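Local coordinates for protein PilM (Escherichia coli, PDB 3EOI) that is of unknown function but, as a plasmid-encoded member of the PilM family, is probably associated with type IV pili, at residues M25-D30 and L50-T55; L61-R66 and T110-I115; G76-L81 and A89-V94; A19-Y24 and V69-K74. All coordinates share one frame; numbering follows the deposited sequence.

Contact 1 (M25-D30 and L50-T55)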
loop_
_atom_site.group_PDB
_atom_site.type_symbol
_atom_site.label_atom_id
_atom_site.label_comp_id
_atom_site.label_asym_id
_atom_site.label_seq_id
_atom_site.Cartn_x
_atom_site.Cartn_y
_atom_site.Cartn_z
ATOM N N MET A 25 4.777 -4.033 -2.010
ATOM C CA MET A 25 5.060 -4.170 -0.579
ATOM C C MET A 25 6.260 -5.119 -0.322
ATOM O O MET A 25 7.235 -4.752 0.351
ATOM C CB MET A 25 3.808 -4.683 0.170
ATOM C CG MET A 25 4.102 -4.933 1.622
ATOM S SD MET A 25 2.606 -5.484 2.601
ATOM C CE MET A 25 2.306 -6.987 1.879
ATOM N N ASN A 26 6.171 -6.358 -0.827
ATOM C CA ASN A 26 7.261 -7.357 -0.605
ATOM C C ASN A 26 8.584 -6.857 -1.165
ATOM O O ASN A 26 9.648 -6.979 -0.523
ATOM C CB ASN A 26 6.904 -8.704 -1.220
ATOM C CG ASN A 26 6.033 -9.524 -0.319
ATOM O OD1 ASN A 26 6.162 -9.451 0.896
ATOM N ND2 ASN A 26 5.124 -10.279 -0.903
ATOM N N ALA A 27 8.552 -6.254 -2.346
ATOM C CA ALA A 27 9.824 -5.770 -2.933
ATOM C C ALA A 27 10.456 -4.630 -2.125
ATOM O O ALA A 27 11.704 -4.586 -1.916
ATOM C CB ALA A 27 9.614 -5.348 -4.361
ATOM N N ILE A 28 9.605 -3.731 -1.651
ATOM C CA ILE A 28 10.059 -2.639 -0.810
ATOM C C ILE A 28 10.575 -3.106 0.534
ATOM O O ILE A 28 11.678 -2.709 0.978
ATOM C CB ILE A 28 8.852 -1.690 -0.589
ATOM C CG1 ILE A 28 8.614 -0.961 -1.898
ATOM C CG2 ILE A 28 9.173 -0.680 0.485
ATOM C CD1 ILE A 28 7.305 -0.159 -1.956
ATOM N N ASN A 29 9.801 -4.009 1.134
ATOM C CA ASN A 29 10.145 -4.594 2.423
ATOM C C ASN A 29 11.478 -5.340 2.340
ATOM O O ASN A 29 12.364 -5.175 3.188
ATOM C CB ASN A 29 9.036 -5.565 2.864
ATOM C CG ASN A 29 9.045 -5.834 4.332
ATOM O OD1 ASN A 29 9.317 -4.961 5.133
ATOM N ND2 ASN A 29 8.733 -7.064 4.685
ATOM N N ASP A 30 11.621 -6.176 1.308
ATOM C CA ASP A 30 12.838 -6.929 1.169
ATOM C C ASP A 30 14.036 -6.014 0.984
ATOM O O ASP A 30 15.077 -6.231 1.613
ATOM C CB ASP A 30 12.697 -7.893 0.005
ATOM C CG ASP A 30 11.655 -9.006 0.290
ATOM O OD1 ASP A 30 11.096 -9.060 1.430
ATOM O OD2 ASP A 30 11.385 -9.840 -0.591
ATOM N N LEU A 50 13.560 -2.076 -6.939
ATOM C CA LEU A 50 12.431 -2.987 -6.744
ATOM C C LEU A 50 12.366 -4.137 -7.772
ATOM O O LEU A 50 11.678 -5.153 -7.569
ATOM C CB LEU A 50 11.141 -2.188 -6.808
ATOM C CG LEU A 50 11.092 -1.079 -5.768
ATOM C CD1 LEU A 50 9.750 -0.505 -5.728
ATOM C CD2 LEU A 50 11.474 -1.553 -4.341
ATOM N N GLY A 51 13.048 -3.957 -8.896
ATOM C CA GLY A 51 12.883 -4.899 -10.004
ATOM C C GLY A 51 11.499 -4.913 -10.623
ATOM O O GLY A 51 11.077 -5.912 -11.218
ATOM N N LEU A 52 10.776 -3.800 -10.514
ATOM C CA LEU A 52 9.424 -3.728 -10.999
ATOM C C LEU A 52 9.311 -2.402 -11.757
ATOM O O LEU A 52 9.964 -1.417 -11.378
ATOM C CB LEU A 52 8.464 -3.755 -9.809
ATOM C CG LEU A 52 8.416 -5.071 -9.017
ATOM C CD1 LEU A 52 7.760 -4.870 -7.624
ATOM C CD2 LEU A 52 7.730 -6.155 -9.858
ATOM N N PRO A 53 8.533 -2.370 -12.853
ATOM C CA PRO A 53 8.453 -1.074 -13.489
ATOM C C PRO A 53 7.507 -0.210 -12.710
ATOM O O PRO A 53 7.027 -0.624 -11.658
ATOM C CB PRO A 53 7.844 -1.383 -14.867
ATOM C CG PRO A 53 7.034 -2.571 -14.648
ATOM C CD PRO A 53 7.673 -3.373 -13.522
ATOM N N ALA A 54 7.268 0.991 -13.232
ATOM C CA ALA A 54 6.276 1.919 -12.717
ATOM C C ALA A 54 4.877 1.299 -12.613
ATOM O O ALA A 54 4.476 0.439 -13.412
ATOM C CB ALA A 54 6.235 3.175 -13.594
ATOM N N THR A 55 4.122 1.737 -11.619
ATOM C CA THR A 55 2.787 1.216 -11.453
ATOM C C THR A 55 1.845 2.335 -11.096
ATOM O O THR A 55 2.253 3.310 -10.462
ATOM C CB THR A 55 2.718 0.209 -10.328
ATOM O OG1 THR A 55 1.336 -0.144 -10.116
ATOM C CG2 THR A 55 3.340 0.811 -9.058
#
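Where the chain leaves the short helix 47-50, Leu50 and Leu52 lie against Ala27 and Ile28 on the long helix 10-34, so the contact joins a loop to the flank of the main helix. The backbones come close at Ala27 and Leu50, whose CA atoms are 5.4 Å apart, and an alanine with its single methyl suits such an approach. That methyl, Ala27 CB, sits 3.8 Å from Leu50 O and at the same 3.8 Å from Leu52 CD1. The side chain of Leu50 crosses that of Ile28 at a slant, and its CD2 lies 3.8 Å from Ile28 CG1. Leu50 CG stands anti to the carbonyl carbon (chi1 -58°), which carries the two methyls over to the helix. Between the two leucines, Gly51 takes a positive phi of 65°, a conformation that favours glycine and ends the short helix. Further inward, Ile28 also packs on Val67 and Val69 of strand 66-72. No hydrogen bond links 25-30 with 50-55, so between these segments only van der Waals fit and the burial of methyls act; a polar tie from loop to helix is the bond between Pro53 O and Tyr24 OH.

Contact 2 (L61-R66 and T110-I115)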
loop_
_atom_site.group_PDB
_atom_site.type_symbol
_atom_site.label_atom_id
_atom_site.label_comp_id
_atom_site.label_asym_id
_atom_site.label_seq_id
_atom_site.Cartn_x
_atom_site.Cartn_y
_atom_site.Cartn_z
ATOM N N LEU A 61 6.113 5.803 0.106
ATOM C CA LEU A 61 6.894 6.946 0.551
ATOM C C LEU A 61 7.636 6.529 1.799
ATOM O O LEU A 61 7.104 5.817 2.635
ATOM C CB LEU A 61 6.033 8.180 0.886
ATOM C CG LEU A 61 6.717 9.322 1.679
ATOM C CD1 LEU A 61 7.597 10.138 0.740
ATOM C CD2 LEU A 61 5.594 10.175 2.266
ATOM N N ILE A 62 8.918 6.873 1.861
ATOM C CA ILE A 62 9.677 6.736 3.096
ATOM C C ILE A 62 9.739 8.096 3.801
ATOM O O ILE A 62 10.131 9.084 3.190
ATOM C CB ILE A 62 11.116 6.244 2.829
ATOM C CG1 ILE A 62 11.084 4.926 2.021
ATOM C CG2 ILE A 62 11.875 6.159 4.170
ATOM C CD1 ILE A 62 12.428 4.580 1.333
ATOM N N SER A 63 9.298 8.151 5.055
ATOM C CA SER A 63 9.240 9.414 5.804
ATOM C C SER A 63 9.511 9.166 7.273
ATOM O O SER A 63 8.985 8.219 7.859
ATOM C CB SER A 63 7.848 10.018 5.655
ATOM O OG SER A 63 7.799 11.273 6.336
ATOM N N GLN A 64 10.402 9.961 7.841
ATOM C CA GLN A 64 10.780 9.764 9.219
ATOM C C GLN A 64 11.158 8.279 9.474
ATOM O O GLN A 64 10.826 7.672 10.507
ATOM C CB GLN A 64 9.643 10.202 10.141
ATOM C CG GLN A 64 9.276 11.697 9.914
ATOM C CD GLN A 64 10.402 12.670 10.311
ATOM O OE1 GLN A 64 11.106 13.233 9.452
ATOM N NE2 GLN A 64 10.571 12.874 11.630
ATOM N N GLN A 65 11.916 7.749 8.527
ATOM C CA GLN A 65 12.466 6.363 8.613
ATOM C C GLN A 65 11.436 5.213 8.637
ATOM O O GLN A 65 11.788 4.058 8.891
ATOM C CB GLN A 65 13.439 6.227 9.778
ATOM C CG GLN A 65 14.531 7.335 9.793
ATOM C CD GLN A 65 15.400 7.206 10.991
ATOM O OE1 GLN A 65 15.931 6.125 11.259
ATOM N NE2 GLN A 65 15.446 8.250 11.792
ATOM N N ARG A 66 10.188 5.507 8.302
ATOM C CA ARG A 66 9.207 4.437 8.149
ATOM C C ARG A 66 8.778 4.463 6.711
ATOM O O ARG A 66 8.780 5.517 6.085
ATOM C CB ARG A 66 8.009 4.652 9.072
ATOM C CG ARG A 66 8.415 4.439 10.546
ATOM C CD ARG A 66 7.262 4.625 11.518
ATOM N NE ARG A 66 6.925 6.035 11.658
ATOM C CZ ARG A 66 6.463 6.577 12.793
ATOM N NH1 ARG A 66 6.218 7.886 12.837
ATOM N NH2 ARG A 66 6.258 5.809 13.863
ATOM N N THR A 110 1.791 10.891 13.633
ATOM C CA THR A 110 1.511 11.898 12.615
ATOM C C THR A 110 1.847 11.399 11.208
ATOM O O THR A 110 2.994 11.085 10.925
ATOM C CB THR A 110 2.319 13.202 12.859
ATOM O OG1 THR A 110 2.162 13.607 14.229
ATOM C CG2 THR A 110 1.858 14.332 11.916
ATOM N N LEU A 111 0.842 11.343 10.338
ATOM C CA LEU A 111 1.019 10.834 8.997
ATOM C C LEU A 111 1.648 11.878 8.092
ATOM O O LEU A 111 1.376 13.078 8.206
ATOM C CB LEU A 111 -0.343 10.463 8.407
ATOM C CG LEU A 111 -0.974 9.183 8.852
ATOM C CD1 LEU A 111 -2.269 9.096 8.084
ATOM C CD2 LEU A 111 -0.075 8.019 8.446
ATOM N N PRO A 112 2.448 11.417 7.111
ATOM C CA PRO A 112 2.898 12.400 6.126
ATOM C C PRO A 112 1.676 13.041 5.439
ATOM O O PRO A 112 0.734 12.366 5.108
ATOM C CB PRO A 112 3.668 11.541 5.102
ATOM C CG PRO A 112 4.157 10.367 5.869
ATOM C CD PRO A 112 3.108 10.105 6.970
ATOM N N ALA A 113 1.738 14.333 5.165
ATOM C CA ALA A 113 0.606 15.051 4.606
ATOM C C ALA A 113 0.313 14.655 3.171
ATOM O O ALA A 113 -0.729 15.015 2.626
ATOM C CB ALA A 113 0.851 16.556 4.657
ATOM N N VAL A 114 1.225 13.948 2.528
ATOM C CA VAL A 114 0.975 13.544 1.146
ATOM C C VAL A 114 0.275 12.187 0.984
ATOM O O VAL A 114 0.071 11.739 -0.145
ATOM C CB VAL A 114 2.263 13.600 0.310
ATOM C CG1 VAL A 114 2.803 14.989 0.382
ATOM C CG2 VAL A 114 3.273 12.595 0.829
ATOM N N ILE A 115 -0.136 11.571 2.086
ATOM C CA ILE A 115 -0.942 10.365 1.966
ATOM C C ILE A 115 -2.429 10.720 1.936
ATOM O O ILE A 115 -2.921 11.400 2.835
ATOM C CB ILE A 115 -0.645 9.457 3.092
ATOM C CG1 ILE A 115 0.863 9.129 3.053
ATOM C CG2 ILE A 115 -1.523 8.225 2.949
ATOM C CD1 ILE A 115 1.290 8.356 4.208
#
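Leu61 in the middle and Ser63 at the end of strand 59-63 face Pro112 and Val114 in the irregular loop 110-115, and the two backbones run past each other without pairing. CA of Ser63 and CA of Pro112 are 7.0 Å apart, and no hydrogen bond spans the segments. Each chain turns on its own terms. Ser63 to Arg66 form a type I' beta turn, the tight link of a two-residue beta hairpin, closed by backbone bonds in both directions between Ser63 and Arg66. Pro112 to Ile115 form a type I turn, in which Ile115 N binds Pro112 O at 3.2 Å.

The side chains meet round the Pro112 ring and the Leu61 CD2 methyl, with Val114 CG2 and Ser63 CB beside them. Leu61 has CG anti to its backbone N (chi1 166°), and this sends CD2 to the loop, where it lies 3.7 Å from Pro112 CB and 3.6 Å from Val114 CG2. Leucine and proline run alongside in opposite senses, whereas Val114 stands nearly at right angles to Leu61. Ser63 CB rests 3.7 Å from Pro112 CG, and the small side chain of serine lets the rigid pyrrolidine ring come near the strand.

Strand 59-63 is an outermost strand of the sheet, with 66-72 as its neighbour. The loop lies on the sheet face turned away from helix 10-34: Pro112 and Ile115 pack on Phe68, Leu61 on Trp70, and Ile115 also on Ile121 of strand 119-123.

Contact 3 (G76-L81 and A89-V94)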
loop_
_atom_site.group_PDB
_atom_site.type_symbol
_atom_site.label_atom_id
_atom_site.label_comp_id
_atom_site.label_asym_id
_atom_site.label_seq_id
_atom_site.Cartn_x
_atom_site.Cartn_y
_atom_site.Cartn_z
ATOM N N GLY A 76 -13.976 -4.910 -0.094
ATOM C CA GLY A 76 -13.351 -6.203 -0.204
ATOM C C GLY A 76 -11.851 -6.136 -0.541
ATOM O O GLY A 76 -11.201 -7.157 -0.608
ATOM N N LEU A 77 -11.301 -4.951 -0.779
ATOM C CA LEU A 77 -9.868 -4.889 -1.065
ATOM C C LEU A 77 -9.100 -5.388 0.175
ATOM O O LEU A 77 -8.106 -6.088 0.052
ATOM C CB LEU A 77 -9.461 -3.457 -1.480
ATOM C CG LEU A 77 -7.962 -3.208 -1.736
ATOM C CD1 LEU A 77 -7.431 -4.166 -2.837
ATOM C CD2 LEU A 77 -7.666 -1.765 -2.040
ATOM N N MET A 78 -9.576 -5.064 1.385
ATOM C CA MET A 78 -8.853 -5.506 2.587
ATOM C C MET A 78 -8.844 -7.012 2.643
ATOM O O MET A 78 -7.807 -7.604 2.849
ATOM C CB MET A 78 -9.494 -4.930 3.851
ATOM C CG MET A 78 -8.749 -5.239 5.139
ATOM S SD MET A 78 -7.217 -4.257 5.428
ATOM C CE MET A 78 -7.888 -2.623 5.791
ATOM N N GLY A 79 -9.998 -7.621 2.393
ATOM C CA GLY A 79 -10.068 -9.112 2.447
ATOM C C GLY A 79 -9.187 -9.732 1.349
ATOM O O GLY A 79 -8.644 -10.816 1.552
ATOM N N ALA A 80 -9.051 -9.061 0.192
ATOM C CA ALA A 80 -8.236 -9.641 -0.880
ATOM C C ALA A 80 -6.752 -9.546 -0.490
ATOM O O ALA A 80 -5.965 -10.472 -0.753
ATOM C CB ALA A 80 -8.501 -8.937 -2.171
ATOM N N LEU A 81 -6.375 -8.421 0.138
ATOM C CA LEU A 81 -5.002 -8.297 0.604
ATOM C C LEU A 81 -4.701 -9.332 1.623
ATOM O O LEU A 81 -3.605 -9.933 1.638
ATOM C CB LEU A 81 -4.791 -6.905 1.216
ATOM C CG LEU A 81 -4.750 -5.777 0.185
ATOM C CD1 LEU A 81 -4.854 -4.431 0.861
ATOM C CD2 LEU A 81 -3.460 -5.827 -0.656
ATOM N N ALA A 89 -0.436 -9.886 6.265
ATOM C CA ALA A 89 -0.100 -8.450 6.127
ATOM C C ALA A 89 -0.717 -7.641 7.261
ATOM O O ALA A 89 -1.892 -7.788 7.570
ATOM C CB ALA A 89 -0.547 -7.894 4.784
ATOM N N LEU A 90 0.079 -6.808 7.886
ATOM C CA LEU A 90 -0.452 -5.950 8.960
ATOM C C LEU A 90 -0.807 -4.598 8.358
ATOM O O LEU A 90 0.076 -3.780 8.055
ATOM C CB LEU A 90 0.588 -5.808 10.078
ATOM C CG LEU A 90 1.047 -7.127 10.643
ATOM C CD1 LEU A 90 2.190 -6.882 11.679
ATOM C CD2 LEU A 90 -0.116 -7.879 11.263
ATOM N N LEU A 91 -2.117 -4.350 8.234
ATOM C CA LEU A 91 -2.667 -3.265 7.466
ATOM C C LEU A 91 -3.444 -2.280 8.347
ATOM O O LEU A 91 -3.808 -2.611 9.464
ATOM C CB LEU A 91 -3.614 -3.784 6.380
ATOM C CG LEU A 91 -2.950 -4.723 5.360
ATOM C CD1 LEU A 91 -3.976 -5.430 4.522
ATOM C CD2 LEU A 91 -1.915 -3.970 4.509
ATOM N N ALA A 92 -3.641 -1.104 7.806
ATOM C CA ALA A 92 -4.372 0.008 8.453
ATOM C C ALA A 92 -5.130 0.811 7.398
ATOM O O ALA A 92 -5.148 0.419 6.215
ATOM C CB ALA A 92 -3.406 0.952 9.281
ATOM N N ARG A 93 -5.784 1.888 7.856
ATOM C CA ARG A 93 -6.638 2.733 7.028
ATOM C C ARG A 93 -6.319 4.198 7.261
ATOM O O ARG A 93 -5.816 4.544 8.309
ATOM C CB ARG A 93 -8.144 2.501 7.433
ATOM C CG ARG A 93 -8.796 1.250 6.880
ATOM C CD ARG A 93 -10.036 0.789 7.699
ATOM N NE ARG A 93 -10.980 1.841 8.098
ATOM C CZ ARG A 93 -11.881 1.687 9.070
ATOM N NH1 ARG A 93 -11.949 0.540 9.744
ATOM N NH2 ARG A 93 -12.711 2.671 9.374
ATOM N N VAL A 94 -6.584 5.070 6.289
ATOM C CA VAL A 94 -6.443 6.521 6.544
ATOM C C VAL A 94 -7.785 7.116 6.237
ATOM O O VAL A 94 -8.321 6.901 5.143
ATOM C CB VAL A 94 -5.372 7.188 5.667
ATOM C CG1 VAL A 94 -5.361 8.727 5.885
ATOM C CG2 VAL A 94 -3.998 6.514 5.984
#
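Leu91 and Met78 bury similar areas against each other's segments, and Leu81, one turn further along helix 77-84, completes the group. Met78 starts out anti to its backbone N (chi1 -175°) and then bends at its next two torsions, so that the thioether curls over Leu91; the two chains slide past each other in opposite directions. Met78 SD lies 3.6 Å from Leu91 CD1 and 3.8 Å from Leu91 CB, a purely apolar use of a flexible side chain. Beyond it the terminal methyl reaches along the strand: Met78 CE is 4.1 Å from Ala92 O and just as far from Arg93 CG, touching the aliphatic part of the arginine roughly at a right angle.

Helix 77-84 and the start of strand 92-95 are successive elements of a fold in which helices lie on one antiparallel sheet. Met78 and Leu81 both also pack on Ile120 of strand 119-123, while Leu81 reaches Ala18 and Phe21 of helix 10-34.

Were Met78 cut back to an alanine, a gap would probably open over Leu91 and Arg93 CG would lose one apolar neighbour. Leu91, a branched residue pointing at the helix, brings CD1 to both partners. That methyl lies 3.7 Å from Leu81 CB and 3.9 Å from Leu81 CD1, and the two leucines cross nearly perpendicularly.

Contact 4 (A19-Y24 and V69-K74)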
loop_
_atom_site.group_PDB
_atom_site.type_symbol
_atom_site.label_atom_id
_atom_site.label_comp_id
_atom_site.label_asym_id
_atom_site.label_seq_id
_atom_site.Cartn_x
_atom_site.Cartn_y
_atom_site.Cartn_z
ATOM N N ALA A 19 -2.945 -7.937 -5.707
ATOM C CA ALA A 19 -1.729 -8.639 -6.105
ATOM C C ALA A 19 -0.607 -7.657 -6.367
ATOM O O ALA A 19 0.564 -7.887 -5.916
ATOM C CB ALA A 19 -1.981 -9.532 -7.357
ATOM N N ASP A 20 -0.943 -6.550 -7.045
ATOM C CA ASP A 20 0.072 -5.495 -7.252
ATOM C C ASP A 20 0.606 -4.897 -5.937
ATOM O O ASP A 20 1.829 -4.677 -5.760
ATOM C CB ASP A 20 -0.458 -4.341 -8.109
ATOM C CG ASP A 20 -0.840 -4.774 -9.526
ATOM O OD1 ASP A 20 -0.467 -5.886 -9.922
ATOM O OD2 ASP A 20 -1.456 -3.942 -10.260
ATOM N N PHE A 21 -0.326 -4.565 -5.040
ATOM C CA PHE A 21 0.035 -4.041 -3.717
ATOM C C PHE A 21 1.030 -5.024 -3.039
ATOM O O PHE A 21 2.090 -4.641 -2.470
ATOM C CB PHE A 21 -1.254 -3.907 -2.897
ATOM C CG PHE A 21 -1.102 -3.198 -1.573
ATOM C CD1 PHE A 21 -0.400 -3.802 -0.508
ATOM C CD2 PHE A 21 -1.651 -1.914 -1.383
ATOM C CE1 PHE A 21 -0.258 -3.155 0.690
ATOM C CE2 PHE A 21 -1.547 -1.258 -0.100
ATOM C CZ PHE A 21 -0.818 -1.901 0.937
ATOM N N ILE A 22 0.676 -6.308 -3.018
ATOM C CA ILE A 22 1.501 -7.246 -2.248
ATOM C C ILE A 22 2.874 -7.366 -2.898
ATOM O O ILE A 22 3.907 -7.449 -2.200
ATOM C CB ILE A 22 0.814 -8.613 -2.121
ATOM C CG1 ILE A 22 -0.386 -8.469 -1.173
ATOM C CG2 ILE A 22 1.782 -9.647 -1.560
ATOM C CD1 ILE A 22 -1.373 -9.555 -1.284
ATOM N N ARG A 23 2.899 -7.351 -4.225
ATOM C CA ARG A 23 4.169 -7.467 -4.963
ATOM C C ARG A 23 5.103 -6.327 -4.649
ATOM O O ARG A 23 6.336 -6.543 -4.401
ATOM C CB ARG A 23 3.879 -7.486 -6.458
ATOM C CG ARG A 23 5.005 -7.962 -7.285
ATOM C CD ARG A 23 4.469 -8.338 -8.643
ATOM N NE ARG A 23 3.915 -7.174 -9.355
ATOM C CZ ARG A 23 2.632 -7.042 -9.737
ATOM N NH1 ARG A 23 1.726 -8.003 -9.504
ATOM N NH2 ARG A 23 2.277 -5.936 -10.389
ATOM N N TYR A 24 4.565 -5.105 -4.688
ATOM C CA TYR A 24 5.367 -3.915 -4.383
ATOM C C TYR A 24 5.750 -3.843 -2.908
ATOM O O TYR A 24 6.918 -3.542 -2.567
ATOM C CB TYR A 24 4.655 -2.617 -4.838
ATOM C CG TYR A 24 4.848 -2.405 -6.351
ATOM C CD1 TYR A 24 3.982 -3.015 -7.241
ATOM C CD2 TYR A 24 5.921 -1.652 -6.884
ATOM C CE1 TYR A 24 4.093 -2.881 -8.609
ATOM C CE2 TYR A 24 6.044 -1.499 -8.311
ATOM C CZ TYR A 24 5.106 -2.134 -9.148
ATOM O OH TYR A 24 5.151 -2.123 -10.546
ATOM N N VAL A 69 3.016 2.261 2.258
ATOM C CA VAL A 69 2.612 1.746 0.961
ATOM C C VAL A 69 1.079 1.760 0.981
ATOM O O VAL A 69 0.452 1.325 1.962
ATOM C CB VAL A 69 3.087 0.278 0.739
ATOM C CG1 VAL A 69 2.556 -0.286 -0.568
ATOM C CG2 VAL A 69 4.592 0.227 0.811
ATOM N N TRP A 70 0.477 2.292 -0.062
ATOM C CA TRP A 70 -0.978 2.436 0.008
ATOM C C TRP A 70 -1.683 2.331 -1.333
ATOM O O TRP A 70 -1.077 2.499 -2.422
ATOM C CB TRP A 70 -1.343 3.776 0.664
ATOM C CG TRP A 70 -0.979 5.042 -0.154
ATOM C CD1 TRP A 70 -1.727 5.633 -1.113
ATOM C CD2 TRP A 70 0.239 5.794 -0.070
ATOM N NE1 TRP A 70 -1.087 6.745 -1.599
ATOM C CE2 TRP A 70 0.147 6.848 -0.998
ATOM C CE3 TRP A 70 1.393 5.685 0.713
ATOM C CZ2 TRP A 70 1.146 7.761 -1.166
ATOM C CZ3 TRP A 70 2.426 6.626 0.513
ATOM C CH2 TRP A 70 2.273 7.653 -0.435
ATOM N N ALA A 71 -2.977 2.025 -1.212
ATOM C CA ALA A 71 -3.854 1.971 -2.407
ATOM C C ALA A 71 -5.243 2.464 -2.062
ATOM O O ALA A 71 -5.687 2.371 -0.921
ATOM C CB ALA A 71 -3.896 0.560 -2.998
ATOM N N LYS A 72 -5.929 3.026 -3.061
ATOM C CA LYS A 72 -7.288 3.518 -2.877
ATOM C C LYS A 72 -8.186 2.384 -2.380
ATOM O O LYS A 72 -8.221 1.334 -2.989
ATOM C CB LYS A 72 -7.830 4.052 -4.212
ATOM C CG LYS A 72 -9.303 4.473 -4.200
ATOM C CD LYS A 72 -9.637 5.556 -5.286
ATOM C CE LYS A 72 -10.328 4.971 -6.537
ATOM N NZ LYS A 72 -10.763 6.029 -7.543
ATOM N N GLU A 73 -8.938 2.643 -1.314
ATOM C CA GLU A 73 -9.807 1.612 -0.697
ATOM C C GLU A 73 -11.014 1.318 -1.599
ATOM O O GLU A 73 -11.562 2.209 -2.223
ATOM C CB GLU A 73 -10.310 2.178 0.614
ATOM C CG GLU A 73 -10.924 1.248 1.591
ATOM C CD GLU A 73 -11.358 2.030 2.834
ATOM O OE1 GLU A 73 -11.601 3.280 2.711
ATOM O OE2 GLU A 73 -11.470 1.425 3.916
ATOM N N LYS A 74 -11.374 0.044 -1.637
ATOM C CA LYS A 74 -12.582 -0.454 -2.289
ATOM C C LYS A 74 -13.187 -1.524 -1.446
ATOM O O LYS A 74 -12.482 -2.189 -0.678
ATOM C CB LYS A 74 -12.161 -1.083 -3.625
ATOM C CG LYS A 74 -11.409 -0.102 -4.510
ATOM C CD LYS A 74 -12.333 0.893 -5.144
ATOM C CE LYS A 74 -11.614 1.793 -6.146
ATOM N NZ LYS A 74 -12.703 2.620 -6.708
#
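Phe21 carries nearly all of this contact, its ring reaching from helix 10-34 to Val69, Trp70 and Ala71 on strand 66-72. The helix and strand segments run almost antiparallel (170°), with their axes 9.3 Å apart, a separation that one large flat side chain can bridge.

The aromatic interaction is a CH-pi contact: Val69 CG1 sits over one face of the ring, 4.2 Å from its centroid and displaced toward the rim. Phe21 CG stands anti to the backbone N (chi1 -172°), which swings the ring off the helix and down to the strand.

Apolar packing is made at the rim. Ala71 CB lies near the ring plane, 3.7 Å from Phe21 CD2, and the small methyl leaves the ring edge close to the strand.

Backbone atoms also touch the ring. Phe21 CZ is 3.6 Å from Val69 O, and Phe21 CE2 lies 3.7 Å from Trp70 CA, which comes at it obliquely. A serine in place of Phe21 would probably leave Val69 CG1 and Ala71 CB without their ring and open a gap between helix and sheet.

Charges lie elsewhere on the helix, one turn apart: Arg23 NH2 makes a salt bridge of 2.8 Å to Asp20 OD1, meeting it from above the carboxylate plane. Gln16 and Asn57 also bind that carboxylate, which helps to fix its position.

A long N-terminal helix laid on an antiparallel sheet through buried hydrophobic side chains is consistent with a pilin-like fold, in keeping with the family's place in the pilus clan.

Overall arrangement
Contact 4 lies about 4 Å from the centre of the chain, with the others around it. Contact 3 is nearest, about 9 Å between centres, and shares its core: Leu81 CD2 comes 3.6 Å from Phe21 CG. Contact 1, about 11 Å from contact 4, uses the next turns of the same helix, and the two join where Tyr24 OH probably hydrogen-bonds to Pro53 O at 2.6 Å. Contact 2 lies about 17 Å from contact 4, across the sheet, yet Ile115 CG1 approaches Trp70 CZ3 to 3.9 Å. Contacts 1 and 3, on opposite sides of the centre, touch through Met25 and Ala89. Helices 10-34 and 77-84 lie on one sheet face, loop 110-115 on the other.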